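Local coordinates for protein nitrite transporter NirC (Salmonella enterica subsp. enterica serovar Typhimurium, PDB 4FC4) that carries nitrite across the bacterial inner membrane in both directions, as a pentameric channel of the formate/nitrite transporter family, at residues 194-198 / 199-203; 76-80 / 81-85; 228-231 / 232-236; 207-210 / 211-215. All coordinates share one frame; numbering follows the deposited sequence.

Interaction 1 (194-198 / 199-203); sequences GYEHS and VANMT
His197 reaches forward to Ala200 and caps the start of helix 198-209 with its own ring. Its CB lies 3.8 Å from Ala200 CB. With CG anti to the backbone N (chi1 -171°), the ring swings along the first helical turn. There ND1 accepts the N-H of Ala200 at 3.1 Å, a bond bent to 147° whose donor lies 34° out of the ring plane, while Ala200 CB touches the ring edge. CE1 comes up to Val199 CB at 3.8 Å, the two side chains lying side by side. At the tip, NE2 turns to Thr81 OG1 of helix 80-93, so both ring nitrogens have partners. Histidine suits an N-cap because a ring nitrogen can accept an N-H that the first turn leaves without a carbonyl, and small Ala200 lets the ring come close. His197 O receives Asn201 N at 2.9 Å, and Ser198 O receives Met202 N, starting the regular bonding of the helix. The buried Glu196, which precedes the cap, forms a salt bridge with Lys145. This break between helices 177-192 and 198-209, characteristic of the family's interrupted transmembrane segments, is enclosed by helices 150-172, 219-248, 98-125 and 80-93.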
loop_
_atom_site.group_PDB
_atom_site.type_symbol
_atom_site.label_atom_id
_atom_site.label_comp_id
_atom_site.label_asym_id
_atom_site.label_seq_id
_atom_site.Cartn_x
_atom_site.Cartn_y
_atom_site.Cartn_z
ATOM N N GLY B 194 16.634 -7.111 14.760
ATOM C CA GLY B 194 17.267 -7.046 16.104
ATOM C C GLY B 194 18.127 -5.800 16.383
ATOM O O GLY B 194 18.812 -5.767 17.393
ATOM N N TYR B 195 18.135 -4.751 15.541
ATOM C CA TYR B 195 19.131 -3.681 15.798
ATOM C C TYR B 195 18.699 -2.647 16.916
ATOM O O TYR B 195 17.556 -2.588 17.305
ATOM C CB TYR B 195 19.562 -2.984 14.513
ATOM C CG TYR B 195 20.010 -3.893 13.405
ATOM C CD1 TYR B 195 20.750 -5.059 13.659
ATOM C CD2 TYR B 195 19.683 -3.587 12.067
ATOM C CE1 TYR B 195 21.165 -5.889 12.618
ATOM C CE2 TYR B 195 20.082 -4.408 11.025
ATOM C CZ TYR B 195 20.832 -5.543 11.297
ATOM O OH TYR B 195 21.196 -6.333 10.237
ATOM N N GLU B 196 19.618 -1.848 17.421
ATOM C CA GLU B 196 19.364 -1.027 18.640
ATOM C C GLU B 196 19.292 0.466 18.303
ATOM O O GLU B 196 20.258 1.028 17.745
ATOM C CB GLU B 196 20.517 -1.229 19.676
ATOM C CG GLU B 196 20.582 -2.578 20.411
ATOM C CD GLU B 196 19.418 -2.835 21.365
ATOM O OE1 GLU B 196 19.323 -2.282 22.499
ATOM O OE2 GLU B 196 18.558 -3.605 20.943
ATOM N N HIS B 197 18.183 1.121 18.647
ATOM C CA HIS B 197 18.048 2.569 18.418
ATOM C C HIS B 197 18.129 3.266 19.746
ATOM O O HIS B 197 17.348 2.969 20.630
ATOM C CB HIS B 197 16.725 2.898 17.656
ATOM C CG HIS B 197 16.640 4.337 17.194
ATOM N ND1 HIS B 197 15.762 5.196 17.704
ATOM C CD2 HIS B 197 17.429 5.066 16.266
ATOM C CE1 HIS B 197 15.964 6.441 17.147
ATOM N NE2 HIS B 197 16.971 6.340 16.247
ATOM N N SER B 198 19.141 4.110 19.940
ATOM C CA SER B 198 19.405 4.788 21.255
ATOM C C SER B 198 18.167 5.565 21.799
ATOM O O SER B 198 17.682 5.289 22.900
ATOM C CB SER B 198 20.629 5.709 21.156
ATOM O OG SER B 198 20.365 6.819 20.273
ATOM N N VAL B 199 17.644 6.501 21.012
ATOM C CA VAL B 199 16.444 7.279 21.409
ATOM C C VAL B 199 15.208 6.379 21.591
ATOM O O VAL B 199 14.437 6.514 22.547
ATOM C CB VAL B 199 16.183 8.445 20.418
ATOM C CG1 VAL B 199 14.945 9.229 20.776
ATOM C CG2 VAL B 199 17.382 9.387 20.380
ATOM N N ALA B 200 14.993 5.448 20.690
ATOM C CA ALA B 200 13.837 4.540 20.875
ATOM C C ALA B 200 13.990 3.708 22.174
ATOM O O ALA B 200 13.003 3.413 22.832
ATOM C CB ALA B 200 13.643 3.627 19.666
ATOM N N ASN B 201 15.219 3.346 22.546
ATOM C CA ASN B 201 15.436 2.591 23.774
ATOM C C ASN B 201 15.080 3.418 25.006
ATOM O O ASN B 201 14.553 2.895 25.976
ATOM C CB ASN B 201 16.876 2.052 23.889
ATOM C CG ASN B 201 17.179 0.865 22.956
ATOM O OD1 ASN B 201 18.342 0.382 22.927
ATOM N ND2 ASN B 201 16.196 0.407 22.182
ATOM N N MET B 202 15.348 4.717 24.942
ATOM C CA MET B 202 14.994 5.652 26.012
ATOM C C MET B 202 13.533 5.504 26.427
ATOM O O MET B 202 13.260 5.438 27.630
ATOM C CB MET B 202 15.241 7.116 25.611
ATOM C CG MET B 202 16.682 7.488 25.326
ATOM S SD MET B 202 16.850 9.127 24.559
ATOM C CE MET B 202 18.623 9.203 24.386
ATOM N N THR B 203 12.606 5.452 25.469
ATOM C CA THR B 203 11.199 5.283 25.821
ATOM C C THR B 203 10.984 3.874 26.423
ATOM O O THR B 203 10.303 3.689 27.430
ATOM C CB THR B 203 10.226 5.534 24.621
ATOM O OG1 THR B 203 10.201 6.931 24.278
ATOM C CG2 THR B 203 8.801 5.170 25.024
#

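Interaction 2 (76-80 / 81-85); sequences GSELF and TGHTM
Glu78 and His83 join across the entrance to helix 80-93, in the break that interrupts a transmembrane helix after residues 67-75, a feature of the formate/nitrite transporter fold. The chain leaves the preceding helix at Gly76, whose positive phi (104°) favours glycine. Two residues on, the Glu78 chain bends at CG, which brings OE1 to the edge of the His83 ring, near its plane. His83 NE2 donates to Glu78 OE1 over a very short 2.5 Å, nearly straight at 167°. The pair is buried, and the other carboxylate oxygen forms a salt bridge with Arg15; this positive charge would probably favour an ionised glutamate. Leu79 follows at the N-cap position. Its carbonyl O accepts His83 N at 3.0 Å and, weakly, Gly82 N, while its apolar CG and CD2 lie against Thr81 OG1, bonded to His197. Phe80 opens the helix. Its O takes Thr84 N at 3.1 Å, and its ring, edge-to-face with Trp109, offers one face to the threonine one turn on. A branched residue suits that place, since its hydroxyl and methyl go separate ways: Thr84 OG1 bonds to Thr81 O, and Thr84 CG2 sits 4.2 Å from the Phe80 ring centroid in a CH-pi contact.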
loop_
_atom_site.group_PDB
_atom_site.type_symbol
_atom_site.label_atom_id
_atom_site.label_comp_id
_atom_site.label_asym_id
_atom_site.label_seq_id
_atom_site.Cartn_x
_atom_site.Cartn_y
_atom_site.Cartn_z
ATOM N N GLY B 76 8.118 17.247 11.897
ATOM C CA GLY B 76 9.229 18.171 12.180
ATOM C C GLY B 76 9.613 18.046 13.625
ATOM O O GLY B 76 8.732 18.082 14.494
ATOM N N SER B 77 10.906 17.795 13.886
ATOM C CA SER B 77 11.502 17.680 15.240
ATOM C C SER B 77 13.050 17.571 15.146
ATOM O O SER B 77 13.600 17.603 14.075
ATOM C CB SER B 77 10.929 16.450 15.913
ATOM O OG SER B 77 11.289 15.311 15.159
ATOM N N GLU B 78 13.762 17.402 16.245
ATOM C CA GLU B 78 15.226 17.145 16.137
ATOM C C GLU B 78 15.665 15.826 16.783
ATOM O O GLU B 78 15.463 15.632 17.960
ATOM C CB GLU B 78 16.040 18.333 16.672
ATOM C CG GLU B 78 15.627 19.638 16.005
ATOM C CD GLU B 78 16.085 19.792 14.532
ATOM O OE1 GLU B 78 16.960 19.021 14.043
ATOM O OE2 GLU B 78 15.625 20.758 13.857
ATOM N N LEU B 79 16.236 14.927 15.995
ATOM C CA LEU B 79 16.517 13.563 16.405
ATOM C C LEU B 79 18.013 13.408 16.465
ATOM O O LEU B 79 18.717 13.658 15.498
ATOM C CB LEU B 79 15.924 12.557 15.379
ATOM C CG LEU B 79 15.972 11.056 15.760
ATOM C CD1 LEU B 79 15.350 10.820 17.141
ATOM C CD2 LEU B 79 15.343 10.121 14.675
ATOM N N PHE B 80 18.515 12.992 17.621
ATOM C CA PHE B 80 19.944 12.938 17.808
ATOM C C PHE B 80 20.584 12.030 16.749
ATOM O O PHE B 80 21.656 12.371 16.229
ATOM C CB PHE B 80 20.312 12.500 19.236
ATOM C CG PHE B 80 21.657 11.825 19.326
ATOM C CD1 PHE B 80 21.774 10.442 19.089
ATOM C CD2 PHE B 80 22.818 12.574 19.596
ATOM C CE1 PHE B 80 23.023 9.823 19.144
ATOM C CE2 PHE B 80 24.067 11.956 19.636
ATOM C CZ PHE B 80 24.174 10.584 19.420
ATOM N N THR B 81 19.940 10.899 16.416
ATOM C CA THR B 81 20.604 9.913 15.546
ATOM C C THR B 81 20.781 10.460 14.147
ATOM O O THR B 81 21.728 10.123 13.468
ATOM C CB THR B 81 19.893 8.539 15.534
ATOM O OG1 THR B 81 18.510 8.741 15.236
ATOM C CG2 THR B 81 20.025 7.861 16.929
ATOM N N GLY B 82 19.886 11.351 13.730
ATOM C CA GLY B 82 19.970 11.987 12.402
ATOM C C GLY B 82 20.999 13.113 12.461
ATOM O O GLY B 82 21.741 13.333 11.499
ATOM N N HIS B 83 21.047 13.809 13.598
ATOM C CA HIS B 83 22.067 14.809 13.824
ATOM C C HIS B 83 23.463 14.267 13.618
ATOM O O HIS B 83 24.351 14.999 13.099
ATOM C CB HIS B 83 21.891 15.496 15.192
ATOM C CG HIS B 83 20.767 16.507 15.235
ATOM N ND1 HIS B 83 20.687 17.451 16.181
ATOM C CD2 HIS B 83 19.646 16.688 14.399
ATOM C CE1 HIS B 83 19.601 18.239 15.977
ATOM N NE2 HIS B 83 18.954 17.775 14.879
ATOM N N THR B 84 23.695 12.988 13.976
ATOM C CA THR B 84 25.060 12.439 13.798
ATOM C C THR B 84 25.542 12.556 12.335
ATOM O O THR B 84 26.735 12.946 12.100
ATOM C CB THR B 84 25.250 10.984 14.274
ATOM O OG1 THR B 84 24.487 10.123 13.452
ATOM C CG2 THR B 84 24.894 10.793 15.723
ATOM N N MET B 85 24.633 12.209 11.384
ATOM C CA MET B 85 24.869 12.404 9.930
ATOM C C MET B 85 24.896 13.864 9.479
ATOM O O MET B 85 25.848 14.270 8.805
ATOM C CB MET B 85 23.867 11.642 9.067
ATOM C CG MET B 85 24.070 11.743 7.551
ATOM S SD MET B 85 22.793 10.727 6.716
ATOM C CE MET B 85 21.339 11.763 6.838
#

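Interaction 3 (228-231 / 232-236); sequences WVTL and GNTLS
Thr234 folds its hydroxyl back onto the carbonyl of Thr230, one turn earlier in helix 219-248. OG1 stands beside the backbone N of its own residue, anti to the carbonyl carbon (chi1 -54°), which brings it within 2.7 Å of Thr230 O. It donates from above the carbonyl plane, 42° out of it, while Thr234 N donates to the same oxygen at 2.9 Å. Thr230 adopts the same rotamer and repeats the pattern toward Leu226 O; its CG2 lies 4.1 Å from Thr234 OG1. On another side of the helix, Val229 and Asn233 run side by side, with Val229 CG1 4.0 Å from Asn233 OD1. Asn233 N bonds to Val229 O at 2.8 Å, nearly straight at 173°. Asn233 is buried, and its amide reaches partners on other parts of the chain. Asparagine fits here because it both gives and takes hydrogen bonds. The chemistry thus divides in two: each threonine hydroxyl bonds back to a carbonyl one turn earlier, with Thr230 OG1 also meeting Trp109 NE1, whereas Asn233 bonds to backbone groups at the break beside helix 198-209 (OD1 to Ser198 N, ND2 to Glu196 O) and on helix 150-172 (ND2 to Gly157 O).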
loop_
_atom_site.group_PDB
_atom_site.type_symbol
_atom_site.label_atom_id
_atom_site.label_comp_id
_atom_site.label_asym_id
_atom_site.label_seq_id
_atom_site.Cartn_x
_atom_site.Cartn_y
_atom_site.Cartn_z
ATOM N N TRP B 228 26.680 2.275 24.965
ATOM C CA TRP B 228 27.082 1.529 23.768
ATOM C C TRP B 228 26.170 1.676 22.540
ATOM O O TRP B 228 26.657 1.789 21.409
ATOM C CB TRP B 228 27.401 0.079 24.149
ATOM C CG TRP B 228 28.498 0.088 25.191
ATOM C CD1 TRP B 228 28.379 -0.164 26.554
ATOM C CD2 TRP B 228 29.909 0.457 24.993
ATOM N NE1 TRP B 228 29.586 -0.027 27.180
ATOM C CE2 TRP B 228 30.548 0.335 26.304
ATOM C CE3 TRP B 228 30.682 0.824 23.888
ATOM C CZ2 TRP B 228 31.913 0.598 26.491
ATOM C CZ3 TRP B 228 32.043 1.062 24.061
ATOM C CH2 TRP B 228 32.650 0.978 25.343
ATOM N N VAL B 229 24.863 1.758 22.747
ATOM C CA VAL B 229 23.931 1.970 21.618
ATOM C C VAL B 229 24.112 3.356 21.007
ATOM O O VAL B 229 24.180 3.489 19.800
ATOM C CB VAL B 229 22.493 1.638 22.015
ATOM C CG1 VAL B 229 21.502 1.899 20.870
ATOM C CG2 VAL B 229 22.487 0.165 22.415
ATOM N N THR B 230 24.278 4.362 21.849
ATOM C CA THR B 230 24.569 5.690 21.335
ATOM C C THR B 230 25.875 5.781 20.546
ATOM O O THR B 230 25.861 6.298 19.400
ATOM C CB THR B 230 24.569 6.716 22.462
ATOM O OG1 THR B 230 23.287 6.669 23.092
ATOM C CG2 THR B 230 24.908 8.161 21.939
ATOM N N LEU B 231 26.989 5.318 21.155
ATOM C CA LEU B 231 28.281 5.311 20.459
ATOM C C LEU B 231 28.134 4.565 19.117
ATOM O O LEU B 231 28.666 5.008 18.099
ATOM C CB LEU B 231 29.427 4.739 21.308
ATOM C CG LEU B 231 29.786 5.411 22.662
ATOM C CD1 LEU B 231 30.738 4.542 23.464
ATOM C CD2 LEU B 231 30.340 6.832 22.571
ATOM N N GLY B 232 27.357 3.481 19.095
ATOM C CA GLY B 232 27.221 2.692 17.858
ATOM C C GLY B 232 26.401 3.425 16.815
ATOM O O GLY B 232 26.770 3.450 15.635
ATOM N N ASN B 233 25.273 4.000 17.236
ATOM C CA ASN B 233 24.473 4.885 16.370
ATOM C C ASN B 233 25.366 5.965 15.712
ATOM O O ASN B 233 25.193 6.280 14.509
ATOM C CB ASN B 233 23.338 5.591 17.148
ATOM C CG ASN B 233 22.198 4.671 17.549
ATOM O OD1 ASN B 233 21.394 5.030 18.434
ATOM N ND2 ASN B 233 22.074 3.501 16.890
ATOM N N THR B 234 26.281 6.530 16.521
ATOM C CA THR B 234 27.151 7.626 16.132
ATOM C C THR B 234 28.190 7.202 15.089
ATOM O O THR B 234 28.325 7.870 14.079
ATOM C CB THR B 234 27.871 8.219 17.367
ATOM O OG1 THR B 234 26.874 8.566 18.338
ATOM C CG2 THR B 234 28.676 9.452 17.002
ATOM N N LEU B 235 28.894 6.094 15.326
ATOM C CA LEU B 235 29.677 5.428 14.263
ATOM C C LEU B 235 29.038 5.404 12.846
ATOM O O LEU B 235 29.630 5.885 11.881
ATOM C CB LEU B 235 30.065 3.982 14.648
ATOM C CG LEU B 235 30.879 3.290 13.548
ATOM C CD1 LEU B 235 32.143 4.084 13.233
ATOM C CD2 LEU B 235 31.292 1.880 13.934
ATOM N N SER B 236 27.877 4.791 12.716
ATOM C CA SER B 236 27.237 4.623 11.389
ATOM C C SER B 236 26.717 5.966 10.792
ATOM O O SER B 236 26.821 6.188 9.586
ATOM C CB SER B 236 26.160 3.551 11.439
ATOM O OG SER B 236 25.225 3.780 12.494
#

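Interaction 4 (207-210 / 211-215); sequences LSWF and GHHSD
The Trp209 indole and the His213 imidazole lie nearly parallel, their planes only 10° apart, but offset so far that they barely overlap. The centroids of the imidazole and the six-membered indole ring are 4.9 Å apart. What meets is the rim: His213 NE2 stands over one face of the indole, 3.7 Å from Trp209 CE3, and CE1 is nearest to CZ3. Trp209 itself points away from the following loop at its CB, yet a chi1 of -171° carries the indole round until one face lies against the histidine's NE2. His213 takes the less common torsion that sets CG between its own N and carbonyl carbon (chi1 57°). The ring edge then faces the end of the helix, where CD2 lies 3.1 Å from Ser208 O and 3.2 Å from Trp209 O, two carbonyls of the last turn. The polarised ring C-H suits such a place. On the other side of the imidazole, ND1 donates to Ser214 O at 2.9 Å, close to the ring plane, which fixes the ring's rotation. Ser208 OG touches His213 CB at 3.5 Å. Between these residues the chain turns at Gly211, whose N bonds to Ser208 O at 3.0 Å, from well above the carbonyl plane. An inverse gamma turn centred on His212 follows. Tyr217 also meets the His213 ring and touches Trp209, so aromatic side chains gather where helix 198-209 gives way to the loop before helix 219-248.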
loop_
_atom_site.group_PDB
_atom_site.type_symbol
_atom_site.label_atom_id
_atom_site.label_comp_id
_atom_site.label_asym_id
_atom_site.label_seq_id
_atom_site.Cartn_x
_atom_site.Cartn_y
_atom_site.Cartn_z
ATOM N N LEU B 207 9.372 3.228 30.161
ATOM C CA LEU B 207 8.187 2.393 30.297
ATOM C C LEU B 207 8.402 1.197 31.236
ATOM O O LEU B 207 7.595 0.942 32.125
ATOM C CB LEU B 207 7.804 1.859 28.916
ATOM C CG LEU B 207 7.168 2.834 27.933
ATOM C CD1 LEU B 207 6.961 2.093 26.630
ATOM C CD2 LEU B 207 5.858 3.431 28.485
ATOM N N SER B 208 9.479 0.443 31.044
ATOM C CA SER B 208 9.747 -0.617 31.978
ATOM C C SER B 208 10.031 -0.049 33.379
ATOM O O SER B 208 9.567 -0.605 34.406
ATOM C CB SER B 208 10.868 -1.537 31.498
ATOM O OG SER B 208 11.008 -2.575 32.451
ATOM N N TRP B 209 10.754 1.070 33.438
ATOM C CA TRP B 209 11.101 1.677 34.740
ATOM C C TRP B 209 9.878 2.057 35.531
ATOM O O TRP B 209 9.825 1.821 36.752
ATOM C CB TRP B 209 12.032 2.884 34.578
ATOM C CG TRP B 209 12.570 3.378 35.899
ATOM C CD1 TRP B 209 12.276 4.580 36.540
ATOM C CD2 TRP B 209 13.506 2.680 36.809
ATOM N NE1 TRP B 209 12.944 4.682 37.744
ATOM C CE2 TRP B 209 13.700 3.585 37.973
ATOM C CE3 TRP B 209 14.184 1.453 36.782
ATOM C CZ2 TRP B 209 14.539 3.253 39.042
ATOM C CZ3 TRP B 209 15.031 1.134 37.865
ATOM C CH2 TRP B 209 15.198 2.019 38.967
ATOM N N PHE B 210 8.877 2.642 34.847
ATOM C CA PHE B 210 7.665 3.088 35.537
ATOM C C PHE B 210 6.701 1.922 35.775
ATOM O O PHE B 210 5.644 2.104 36.325
ATOM C CB PHE B 210 6.930 4.210 34.772
ATOM C CG PHE B 210 7.761 5.454 34.516
ATOM C CD1 PHE B 210 8.604 5.989 35.513
ATOM C CD2 PHE B 210 7.671 6.113 33.270
ATOM C CE1 PHE B 210 9.376 7.115 35.250
ATOM C CE2 PHE B 210 8.416 7.251 33.010
ATOM C CZ PHE B 210 9.272 7.763 34.000
ATOM N N GLY B 211 7.042 0.722 35.356
ATOM C CA GLY B 211 6.109 -0.377 35.498
ATOM C C GLY B 211 6.648 -1.359 36.497
ATOM O O GLY B 211 7.585 -1.038 37.234
ATOM N N HIS B 212 6.070 -2.549 36.475
ATOM C CA HIS B 212 6.364 -3.594 37.400
ATOM C C HIS B 212 7.542 -4.366 36.827
ATOM O O HIS B 212 7.393 -5.499 36.358
ATOM C CB HIS B 212 5.085 -4.425 37.523
ATOM C CG HIS B 212 5.109 -5.511 38.600
ATOM N ND1 HIS B 212 5.636 -5.324 39.826
ATOM C CD2 HIS B 212 4.599 -6.830 38.587
ATOM C CE1 HIS B 212 5.491 -6.459 40.546
ATOM N NE2 HIS B 212 4.859 -7.373 39.778
ATOM N N HIS B 213 8.734 -3.767 36.832
ATOM C CA HIS B 213 9.943 -4.455 36.334
ATOM C C HIS B 213 10.570 -5.323 37.416
ATOM O O HIS B 213 10.300 -5.133 38.601
ATOM C CB HIS B 213 10.960 -3.434 35.845
ATOM C CG HIS B 213 11.353 -2.432 36.899
ATOM N ND1 HIS B 213 12.338 -2.671 37.793
ATOM C CD2 HIS B 213 10.828 -1.174 37.220
ATOM C CE1 HIS B 213 12.452 -1.623 38.647
ATOM N NE2 HIS B 213 11.528 -0.709 38.308
ATOM N N SER B 214 11.417 -6.276 37.035
ATOM C CA SER B 214 12.073 -7.101 38.029
ATOM C C SER B 214 13.232 -6.340 38.728
ATOM O O SER B 214 13.595 -5.225 38.342
ATOM C CB SER B 214 12.583 -8.397 37.395
ATOM O OG SER B 214 13.821 -8.167 36.752
ATOM N N ASP B 215 13.815 -6.943 39.756
ATOM C CA ASP B 215 14.909 -6.281 40.499
ATOM C C ASP B 215 16.211 -6.306 39.712
ATOM O O ASP B 215 17.109 -5.484 39.952
ATOM C CB ASP B 215 15.139 -6.946 41.856
ATOM C CG ASP B 215 13.855 -7.392 42.486
ATOM O OD1 ASP B 215 12.882 -7.727 41.737
ATOM O OD2 ASP B 215 13.827 -7.425 43.736
#

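From the N terminus, interaction 2 comes first, at the break between helices 67-75 and 80-93. Interaction 1 follows at a second break, between helices 177-192 and 198-209; interaction 4 ends that same helix, and interaction 3 lies on the next one, 219-248. All four join adjoining segments in series, so none nests within or crosses another. In space, interactions 1, 2 and 3 meet: the two breaks touch through His197 and Thr81, Asn233 joins helix 219-248 to the start of helix 198-209, and Phe80 packs on Thr230 and Thr234. Helix 219-248 thus ties both breaks together. Interaction 4 lies apart, its centre about 17 Å from that of interaction 1.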